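Local coordinates for protein D-ribulose-5-phosphate 3-epimerase, putative (PDB 1TQX) that probably interconverts D-ribulose 5-phosphate and D-xylulose 5-phosphate as a metal-dependent 3-epimerase, at residues Leu134-Val147 with Leu167-Gly180. Numbering follows the deposited sequence.
Sequences LDTNLINTVLVMTV and LRKKYKNLNIQVDG. With ZN (zinc ion), chain D.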
loop_
_atom_site.group_PDB
_atom_site.type_symbol
_atom_site.label_atom_id
_atom_site.label_comp_id
_atom_site.label_asym_id
_atom_site.label_seq_id
_atom_site.Cartn_x
_atom_site.Cartn_y
_atom_site.Cartn_z
ATOM N N LEU A 134 14.321 -3.496 8.418
ATOM C CA LEU A 134 13.523 -4.711 8.418
ATOM C C LEU A 134 13.975 -5.721 9.464
ATOM O O LEU A 134 13.163 -6.484 9.980
ATOM C CB LEU A 134 13.542 -5.355 7.027
ATOM C CG LEU A 134 12.927 -4.506 5.909
ATOM C CD1 LEU A 134 12.999 -5.253 4.584
ATOM C CD2 LEU A 134 11.485 -4.175 6.261
ATOM N N ASP A 135 15.265 -5.726 9.783
ATOM C CA ASP A 135 15.772 -6.671 10.772
ATOM C C ASP A 135 15.282 -6.389 12.194
ATOM O O ASP A 135 15.362 -7.260 13.061
ATOM C CB ASP A 135 17.306 -6.707 10.748
ATOM C CG ASP A 135 17.857 -7.462 9.548
ATOM O OD1 ASP A 135 17.088 -8.186 8.877
ATOM O OD2 ASP A 135 19.071 -7.345 9.280
ATOM N N THR A 136 14.763 -5.186 12.433
ATOM C CA THR A 136 14.267 -4.814 13.758
ATOM C C THR A 136 12.890 -5.405 14.035
ATOM O O THR A 136 12.417 -5.390 15.178
ATOM C CB THR A 136 14.150 -3.290 13.909
ATOM O OG1 THR A 136 13.069 -2.816 13.098
ATOM C CG2 THR A 136 15.434 -2.610 13.472
ATOM N N ASN A 137 12.246 -5.914 12.987
ATOM C CA ASN A 137 10.916 -6.512 13.098
ATOM C C ASN A 137 9.801 -5.498 13.359
ATOM O O ASN A 137 8.668 -5.878 13.651
ATOM C CB ASN A 137 10.897 -7.574 14.201
ATOM C CG ASN A 137 11.802 -8.744 13.896
ATOM O OD1 ASN A 137 11.659 -9.396 12.862
ATOM N ND2 ASN A 137 12.743 -9.018 14.795
ATOM N N LEU A 138 10.122 -4.214 13.248
ATOM C CA LEU A 138 9.141 -3.157 13.475
ATOM C C LEU A 138 8.223 -2.928 12.275
ATOM O O LEU A 138 7.149 -2.336 12.411
ATOM C CB LEU A 138 9.858 -1.845 13.800
ATOM C CG LEU A 138 10.580 -1.760 15.144
ATOM C CD1 LEU A 138 11.520 -0.571 15.150
ATOM C CD2 LEU A 138 9.549 -1.654 16.257
ATOM N N ILE A 139 8.650 -3.395 11.106
ATOM C CA ILE A 139 7.888 -3.212 9.873
ATOM C C ILE A 139 6.956 -4.374 9.552
ATOM O O ILE A 139 7.391 -5.513 9.413
ATOM C CB ILE A 139 8.836 -3.001 8.667
ATOM C CG1 ILE A 139 9.814 -1.855 8.956
ATOM C CG2 ILE A 139 8.030 -2.708 7.408
ATOM C CD1 ILE A 139 9.154 -0.524 9.259
ATOM N N ASN A 140 5.668 -4.071 9.425
ATOM C CA ASN A 140 4.668 -5.082 9.103
ATOM C C ASN A 140 4.577 -5.322 7.596
ATOM O O ASN A 140 4.298 -6.439 7.152
ATOM C CB ASN A 140 3.288 -4.636 9.593
ATOM C CG ASN A 140 3.205 -4.531 11.103
ATOM O OD1 ASN A 140 3.030 -5.532 11.799
ATOM N ND2 ASN A 140 3.338 -3.316 11.617
ATOM N N THR A 141 4.816 -4.272 6.816
ATOM C CA THR A 141 4.695 -4.356 5.365
ATOM C C THR A 141 5.710 -3.499 4.615
ATOM O O THR A 141 6.038 -2.390 5.045
ATOM C CB THR A 141 3.305 -3.843 4.902
ATOM O OG1 THR A 141 2.265 -4.503 5.635
ATOM C CG2 THR A 141 3.117 -4.084 3.400
ATOM N N VAL A 142 6.200 -4.018 3.495
ATOM C CA VAL A 142 7.101 -3.267 2.634
ATOM C C VAL A 142 6.307 -3.089 1.344
ATOM O O VAL A 142 5.849 -4.066 0.754
ATOM C CB VAL A 142 8.408 -4.019 2.310
ATOM C CG1 VAL A 142 9.187 -3.250 1.245
ATOM C CG2 VAL A 142 9.261 -4.142 3.563
ATOM N N LEU A 143 6.118 -1.840 0.934
ATOM C CA LEU A 143 5.368 -1.540 -0.279
ATOM C C LEU A 143 6.353 -1.275 -1.416
ATOM O O LEU A 143 6.999 -0.227 -1.457
ATOM C CB LEU A 143 4.477 -0.306 -0.044
ATOM C CG LEU A 143 3.380 0.071 -1.051
ATOM C CD1 LEU A 143 2.591 1.257 -0.491
ATOM C CD2 LEU A 143 3.978 0.430 -2.396
ATOM N N VAL A 144 6.472 -2.242 -2.322
ATOM C CA VAL A 144 7.362 -2.133 -3.469
ATOM C C VAL A 144 6.601 -1.445 -4.602
ATOM O O VAL A 144 5.688 -2.033 -5.182
ATOM C CB VAL A 144 7.830 -3.539 -3.953
ATOM C CG1 VAL A 144 8.656 -3.411 -5.230
ATOM C CG2 VAL A 144 8.643 -4.226 -2.862
ATOM N N MET A 145 6.952 -0.196 -4.898
ATOM C CA MET A 145 6.290 0.522 -5.983
ATOM C C MET A 145 6.677 -0.157 -7.290
ATOM O O MET A 145 7.863 -0.384 -7.545
ATOM C CB MET A 145 6.739 1.987 -6.042
ATOM C CG MET A 145 6.245 2.873 -4.905
ATOM S SD MET A 145 4.439 2.928 -4.763
ATOM C CE MET A 145 3.959 3.578 -6.350
ATOM N N THR A 146 5.685 -0.487 -8.109
ATOM C CA THR A 146 5.959 -1.114 -9.397
ATOM C C THR A 146 5.748 -0.092 -10.511
ATOM O O THR A 146 5.679 -0.435 -11.695
ATOM C CB THR A 146 5.080 -2.361 -9.624
ATOM O OG1 THR A 146 3.720 -2.072 -9.276
ATOM C CG2 THR A 146 5.587 -3.522 -8.768
ATOM N N VAL A 147 5.656 1.172 -10.106
ATOM C CA VAL A 147 5.496 2.290 -11.020
ATOM C C VAL A 147 6.013 3.548 -10.318
ATOM O O VAL A 147 6.159 3.558 -9.097
ATOM C CB VAL A 147 4.011 2.493 -11.410
ATOM C CG1 VAL A 147 3.254 3.224 -10.296
ATOM C CG2 VAL A 147 3.932 3.258 -12.696
ATOM N N LEU A 167 13.002 -9.867 -0.885
ATOM C CA LEU A 167 12.303 -9.728 0.388
ATOM C C LEU A 167 11.651 -11.015 0.884
ATOM O O LEU A 167 11.793 -11.371 2.052
ATOM C CB LEU A 167 11.248 -8.617 0.289
ATOM C CG LEU A 167 11.773 -7.189 0.100
ATOM C CD1 LEU A 167 10.641 -6.271 -0.326
ATOM C CD2 LEU A 167 12.399 -6.700 1.396
ATOM N N ARG A 168 10.936 -11.716 0.009
ATOM C CA ARG A 168 10.278 -12.954 0.420
ATOM C C ARG A 168 11.277 -14.017 0.861
ATOM O O ARG A 168 11.033 -14.753 1.816
ATOM C CB ARG A 168 9.411 -13.517 -0.712
ATOM C CG ARG A 168 8.718 -14.835 -0.362
ATOM C CD ARG A 168 7.861 -14.686 0.892
ATOM N NE ARG A 168 6.759 -13.743 0.701
ATOM C CZ ARG A 168 6.395 -12.830 1.598
ATOM N NH1 ARG A 168 7.048 -12.732 2.746
ATOM N NH2 ARG A 168 5.374 -12.018 1.350
ATOM N N LYS A 169 12.403 -14.096 0.165
ATOM C CA LYS A 169 13.422 -15.086 0.492
ATOM C C LYS A 169 14.080 -14.818 1.845
ATOM O O LYS A 169 14.351 -15.748 2.607
ATOM C CB LYS A 169 14.493 -15.118 -0.602
ATOM C CG LYS A 169 15.527 -16.225 -0.431
ATOM C CD LYS A 169 16.476 -16.282 -1.624
ATOM C CE LYS A 169 17.459 -17.443 -1.511
ATOM N NZ LYS A 169 18.312 -17.352 -0.294
ATOM N N LYS A 170 14.319 -13.544 2.143
ATOM C CA LYS A 170 14.966 -13.152 3.390
ATOM C C LYS A 170 14.011 -13.045 4.578
ATOM O O LYS A 170 14.396 -13.323 5.712
ATOM C CB LYS A 170 15.696 -11.818 3.188
ATOM C CG LYS A 170 16.602 -11.396 4.341
ATOM C CD LYS A 170 17.411 -10.159 3.959
ATOM C CE LYS A 170 18.307 -9.689 5.098
ATOM N NZ LYS A 170 19.348 -10.694 5.451
ATOM N N TYR A 171 12.772 -12.641 4.316
ATOM C CA TYR A 171 11.785 -12.486 5.378
ATOM C C TYR A 171 10.494 -13.218 5.020
ATOM O O TYR A 171 9.622 -12.662 4.353
ATOM C CB TYR A 171 11.491 -10.997 5.612
ATOM C CG TYR A 171 12.715 -10.130 5.809
ATOM C CD1 TYR A 171 13.288 -9.447 4.741
ATOM C CD2 TYR A 171 13.292 -9.977 7.070
ATOM C CE1 TYR A 171 14.404 -8.626 4.922
ATOM C CE2 TYR A 171 14.411 -9.158 7.262
ATOM C CZ TYR A 171 14.959 -8.486 6.183
ATOM O OH TYR A 171 16.050 -7.664 6.359
ATOM N N LYS A 172 10.364 -14.459 5.478
ATOM C CA LYS A 172 9.186 -15.260 5.160
ATOM C C LYS A 172 7.849 -14.781 5.728
ATOM O O LYS A 172 6.804 -15.062 5.149
ATOM C CB LYS A 172 9.423 -16.724 5.558
ATOM C CG LYS A 172 9.781 -16.941 7.017
ATOM C CD LYS A 172 9.936 -18.430 7.354
ATOM C CE LYS A 172 11.181 -19.055 6.723
ATOM N NZ LYS A 172 11.100 -19.188 5.240
ATOM N N ASN A 173 7.870 -14.055 6.841
ATOM C CA ASN A 173 6.625 -13.576 7.443
ATOM C C ASN A 173 6.307 -12.116 7.138
ATOM O O ASN A 173 5.303 -11.581 7.607
ATOM C CB ASN A 173 6.655 -13.770 8.961
ATOM C CG ASN A 173 6.675 -15.228 9.361
ATOM O OD1 ASN A 173 5.809 -16.007 8.955
ATOM N ND2 ASN A 173 7.662 -15.608 10.165
ATOM N N LEU A 174 7.160 -11.473 6.356
ATOM C CA LEU A 174 6.947 -10.075 6.010
ATOM C C LEU A 174 5.869 -9.910 4.942
ATOM O O LEU A 174 5.849 -10.637 3.946
ATOM C CB LEU A 174 8.257 -9.467 5.509
ATOM C CG LEU A 174 8.225 -8.038 4.968
ATOM C CD1 LEU A 174 7.932 -7.049 6.098
ATOM C CD2 LEU A 174 9.567 -7.727 4.327
ATOM N N ASN A 175 4.960 -8.967 5.163
ATOM C CA ASN A 175 3.912 -8.684 4.184
ATOM C C ASN A 175 4.587 -7.891 3.065
ATOM O O ASN A 175 5.261 -6.890 3.323
ATOM C CB ASN A 175 2.789 -7.836 4.804
ATOM C CG ASN A 175 1.887 -8.637 5.734
ATOM O OD1 ASN A 175 1.151 -9.523 5.292
ATOM N ND2 ASN A 175 1.937 -8.324 7.027
ATOM N N ILE A 176 4.429 -8.354 1.830
ATOM C CA ILE A 176 5.019 -7.669 0.685
ATOM C C ILE A 176 3.877 -7.179 -0.192
ATOM O O ILE A 176 3.073 -7.961 -0.701
ATOM C CB ILE A 176 5.959 -8.596 -0.109
ATOM C CG1 ILE A 176 7.119 -9.045 0.792
ATOM C CG2 ILE A 176 6.513 -7.856 -1.325
ATOM C CD1 ILE A 176 8.004 -10.129 0.190
ATOM N N GLN A 177 3.816 -5.864 -0.346
ATOM C CA GLN A 177 2.762 -5.205 -1.100
ATOM C C GLN A 177 3.304 -4.619 -2.407
ATOM O O GLN A 177 4.411 -4.082 -2.442
ATOM C CB GLN A 177 2.166 -4.104 -0.203
ATOM C CG GLN A 177 0.960 -3.373 -0.745
ATOM C CD GLN A 177 0.390 -2.400 0.272
ATOM O OE1 GLN A 177 1.133 -1.635 0.890
ATOM N NE2 GLN A 177 -0.929 -2.418 0.448
ATOM N N VAL A 178 2.537 -4.751 -3.485
ATOM C CA VAL A 178 2.946 -4.211 -4.781
ATOM C C VAL A 178 1.908 -3.176 -5.158
ATOM O O VAL A 178 0.720 -3.354 -4.893
ATOM C CB VAL A 178 3.062 -5.311 -5.867
ATOM C CG1 VAL A 178 4.298 -6.156 -5.587
ATOM C CG2 VAL A 178 1.816 -6.182 -5.887
ATOM N N ASP A 179 2.354 -2.104 -5.797
ATOM C CA ASP A 179 1.457 -1.000 -6.105
ATOM C C ASP A 179 1.873 -0.280 -7.386
ATOM O O ASP A 179 2.971 0.268 -7.465
ATOM C CB ASP A 179 1.504 -0.074 -4.883
ATOM C CG ASP A 179 0.639 1.161 -5.007
ATOM O OD1 ASP A 179 0.635 1.920 -4.010
ATOM O OD2 ASP A 179 -0.020 1.384 -6.047
ATOM N N GLY A 180 0.990 -0.288 -8.382
ATOM C CA GLY A 180 1.292 0.365 -9.647
ATOM C C GLY A 180 1.134 -0.550 -10.848
ATOM O O GLY A 180 1.999 -1.380 -11.131
HETATM ZN ZN ZN D . -0.303 3.551 -2.745
HETATM O O HOH W 1 20.474 -9.166 7.622
#
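Leu167, in the last turn of helix 161-170, splits its two methyls between strand 141-145 and the end of helix 131-134: CD1 lies 3.7 Å from Val142 CG1 and also touches Val144 CG2, while CD2 meets Leu134 CD1. A forked side chain suits the place because it serves two neighbours. Tyr171 follows, its ring against Leu134 CB and CD1; its OH donates to Asp135 OD1 (2.8 Å), meeting the carboxylate from above its plane. Tyrosine suits the place, since its ring packs on leucine carbons and its hydroxyl reaches the exposed Asp135. Leu174 CD2 packs against Val142 CG2. Asn175 grips Asn140 O twice, through its backbone N and through ND2 (3.0 Å), from opposite faces of that carbonyl, which its short amide can reach. Here strand 175-179 settles parallel to strand 141-145, completing a beta-alpha-beta unit of the TIM barrel; the ladder includes Gln177 N to Val142 O (2.9 Å, 174°). Extended Gln177 lays OE1 against Leu143 CG (3.4 Å); glutamine offers an aliphatic stem to Thr141 CG2, while NE2 is hydrogen-bonded to Asp68 OD2. With CG anti to the backbone N (chi1 179°), Asp179 sends OD1, an anionic oxygen ligand, to the zinc ion (2.3 Å), which His36, Asp38 and His70 also bind; Leu143 CD2 packs on its CB. Gly180, lacking CB, lets Val147 CG1 approach its CA, and its O accepts from Thr146 OG1 (2.6 Å).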